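Local atomic coordinates of bacillaene synthase dehydratase PksH (Bacillus subtilis, PDB entry 3HP0), a protein that dehydrates the (S)-3-hydroxy-3-methylglutaryl group tethered to the synthase PksL to a 3-methylglutaconyl group during biosynthesis of the antibiotic bacillaene. Residues Gln41-Cys46 against Met94-Gly99. Sequence-based numbering, arbitrary orientation.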
loop_
_atom_site.group_PDB
_atom_site.type_symbol
_atom_site.label_atom_id
_atom_site.label_comp_id
_atom_site.label_asym_id
_atom_site.label_seq_id
_atom_site.Cartn_x
_atom_site.Cartn_y
_atom_site.Cartn_z
ATOM N N GLN A 41 9.102 -4.188 -11.688
ATOM C CA GLN A 41 10.376 -4.240 -12.383
ATOM C C GLN A 41 11.549 -4.169 -11.404
ATOM O O GLN A 41 12.560 -4.851 -11.578
ATOM C CB GLN A 41 10.446 -3.074 -13.361
ATOM C CG GLN A 41 11.717 -2.998 -14.156
ATOM C CD GLN A 41 11.802 -1.712 -14.949
ATOM O OE1 GLN A 41 10.868 -1.347 -15.668
ATOM N NE2 GLN A 41 12.926 -1.016 -14.823
ATOM N N VAL A 42 11.416 -3.329 -10.384
ATOM C CA VAL A 42 12.456 -3.192 -9.378
ATOM C C VAL A 42 12.499 -4.452 -8.509
ATOM O O VAL A 42 13.574 -4.908 -8.113
ATOM C CB VAL A 42 12.198 -1.976 -8.464
ATOM C CG1 VAL A 42 13.226 -1.943 -7.347
ATOM C CG2 VAL A 42 12.249 -0.692 -9.271
ATOM N N LEU A 43 11.328 -5.009 -8.213
ATOM C CA LEU A 43 11.255 -6.203 -7.389
ATOM C C LEU A 43 11.840 -7.420 -8.089
ATOM O O LEU A 43 12.382 -8.312 -7.435
ATOM C CB LEU A 43 9.812 -6.475 -6.957
ATOM C CG LEU A 43 9.251 -5.496 -5.923
ATOM C CD1 LEU A 43 7.884 -5.971 -5.467
ATOM C CD2 LEU A 43 10.204 -5.395 -4.728
ATOM N N ASN A 44 11.726 -7.468 -9.413
ATOM C CA ASN A 44 12.301 -8.576 -10.172
ATOM C C ASN A 44 13.821 -8.523 -10.081
ATOM O O ASN A 44 14.482 -9.558 -10.052
ATOM C CB ASN A 44 11.870 -8.525 -11.634
ATOM C CG ASN A 44 10.564 -9.244 -11.868
ATOM O OD1 ASN A 44 10.407 -10.395 -11.453
ATOM N ND2 ASN A 44 9.620 -8.583 -12.534
ATOM N N GLN A 45 14.378 -7.319 -10.041
ATOM C CA GLN A 45 15.823 -7.185 -9.917
ATOM C C GLN A 45 16.235 -7.706 -8.541
ATOM O O GLN A 45 17.283 -8.328 -8.392
ATOM C CB GLN A 45 16.251 -5.722 -10.055
ATOM C CG GLN A 45 16.020 -5.129 -11.432
ATOM C CD GLN A 45 16.450 -3.674 -11.527
ATOM O OE1 GLN A 45 16.329 -3.044 -12.578
ATOM N NE2 GLN A 45 16.952 -3.135 -10.425
ATOM N N CYS A 46 15.400 -7.450 -7.538
ATOM C CA CYS A 46 15.678 -7.895 -6.181
ATOM C C CYS A 46 15.406 -9.393 -6.001
ATOM O O CYS A 46 15.820 -9.989 -5.011
ATOM C CB CYS A 46 14.827 -7.104 -5.183
ATOM S SG CYS A 46 15.099 -5.326 -5.195
HETATM N N MSE A 94 1.014 -8.356 -3.225
HETATM C CA MSE A 94 1.209 -9.766 -2.886
HETATM C C MSE A 94 2.691 -10.116 -2.951
HETATM O O MSE A 94 3.199 -10.869 -2.128
HETATM C CB MSE A 94 0.447 -10.676 -3.845
HETATM C CG MSE A 94 -1.058 -10.636 -3.689
HETATM SE SE MSE A 94 -1.889 -12.259 -4.382
HETATM C CE MSE A 94 -1.729 -13.347 -2.783
ATOM N N LYS A 95 3.377 -9.550 -3.934
ATOM C CA LYS A 95 4.801 -9.795 -4.137
ATOM C C LYS A 95 5.563 -9.336 -2.887
ATOM O O LYS A 95 6.457 -10.034 -2.394
ATOM C CB LYS A 95 5.285 -9.016 -5.365
ATOM C CG LYS A 95 6.466 -9.619 -6.102
ATOM C CD LYS A 95 6.039 -10.867 -6.862
ATOM C CE LYS A 95 6.962 -11.151 -8.048
ATOM N NZ LYS A 95 6.476 -12.293 -8.898
ATOM N N LEU A 96 5.206 -8.156 -2.387
ATOM C CA LEU A 96 5.836 -7.609 -1.198
ATOM C C LEU A 96 5.767 -8.604 -0.057
ATOM O O LEU A 96 6.703 -8.708 0.731
ATOM C CB LEU A 96 5.145 -6.312 -0.780
ATOM C CG LEU A 96 5.611 -4.967 -1.341
ATOM C CD1 LEU A 96 6.558 -5.126 -2.513
ATOM C CD2 LEU A 96 4.381 -4.185 -1.730
ATOM N N GLN A 97 4.660 -9.337 0.035
ATOM C CA GLN A 97 4.495 -10.331 1.096
ATOM C C GLN A 97 5.142 -11.675 0.773
ATOM O O GLN A 97 5.398 -12.483 1.668
ATOM C CB GLN A 97 3.022 -10.635 1.336
ATOM C CG GLN A 97 2.155 -9.517 1.771
ATOM C CD GLN A 97 0.885 -10.044 2.404
ATOM O OE1 GLN A 97 0.062 -10.682 1.738
ATOM N NE2 GLN A 97 0.726 -9.798 3.700
ATOM N N THR A 98 5.401 -11.915 -0.503
ATOM C CA THR A 98 5.918 -13.205 -0.925
ATOM C C THR A 98 7.359 -13.301 -1.421
ATOM O O THR A 98 7.972 -14.355 -1.332
ATOM C CB THR A 98 4.994 -13.788 -2.030
ATOM O OG1 THR A 98 3.649 -13.860 -1.537
ATOM C CG2 THR A 98 5.428 -15.189 -2.405
ATOM N N GLY A 99 7.892 -12.209 -1.942
ATOM C CA GLY A 99 9.237 -12.235 -2.479
ATOM C C GLY A 99 10.370 -12.654 -1.563
ATOM O O GLY A 99 10.258 -12.582 -0.338
#
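Leu43 reaches across from one helix to Leu96 and Lys95 of another, and its CD1 makes the closest approaches to both. The two leucines run roughly perpendicular, with CD1 of Leu43 modelled 3.3 Å from CD1 of Leu96; methyl groups normally pack farther apart, so the exact spacing is doubtful. The same CD1 of Leu43 lies 4.0 Å from CG of Lys95, against the aliphatic root of that chain. Here the side chains point opposite ways as they pass, and CB of Lys95 is as near as CG. The leucine branch thus meets a buried apolar partner and, on another flank, the carbon chain of an exposed lysine, a small instance of how helices join through van der Waals contact where a protein core gives way to its surface.

In Lys95, CG stands anti to the backbone N (chi1 -152°), which sets it beside Leu43, and a bend at chi2 turns the rest of the chain on past it. In Leu96, a chi2 of 12° nearly eclipses CD1 with CA, a strained or uncertain rotamer for the very methyl in the short contact. Close by, helix 87-98 is ending: the carbonyl O of Lys95 accepts from both Thr98 N and Gly99 N, and Gly99 is the first residue to leave helical angles. Thr98 OG1 also turns back to donate to Met94 O at 3.1 Å, from above the carbonyl plane.

Further out, and away from the catalytic Asp68 and Glu137, Tyr101 in the loop after this helix touches both Leu43 and Cys46. The contact joins helices 34-48 and 87-98 of the crotonase fold: Val42 packs on strand 9-14, Leu96 O accepts from Thr103 OG1 of strand 102-107, and Met94, modelled as selenomethionine, and Gln97 turn to helices 148-155 and 220-235.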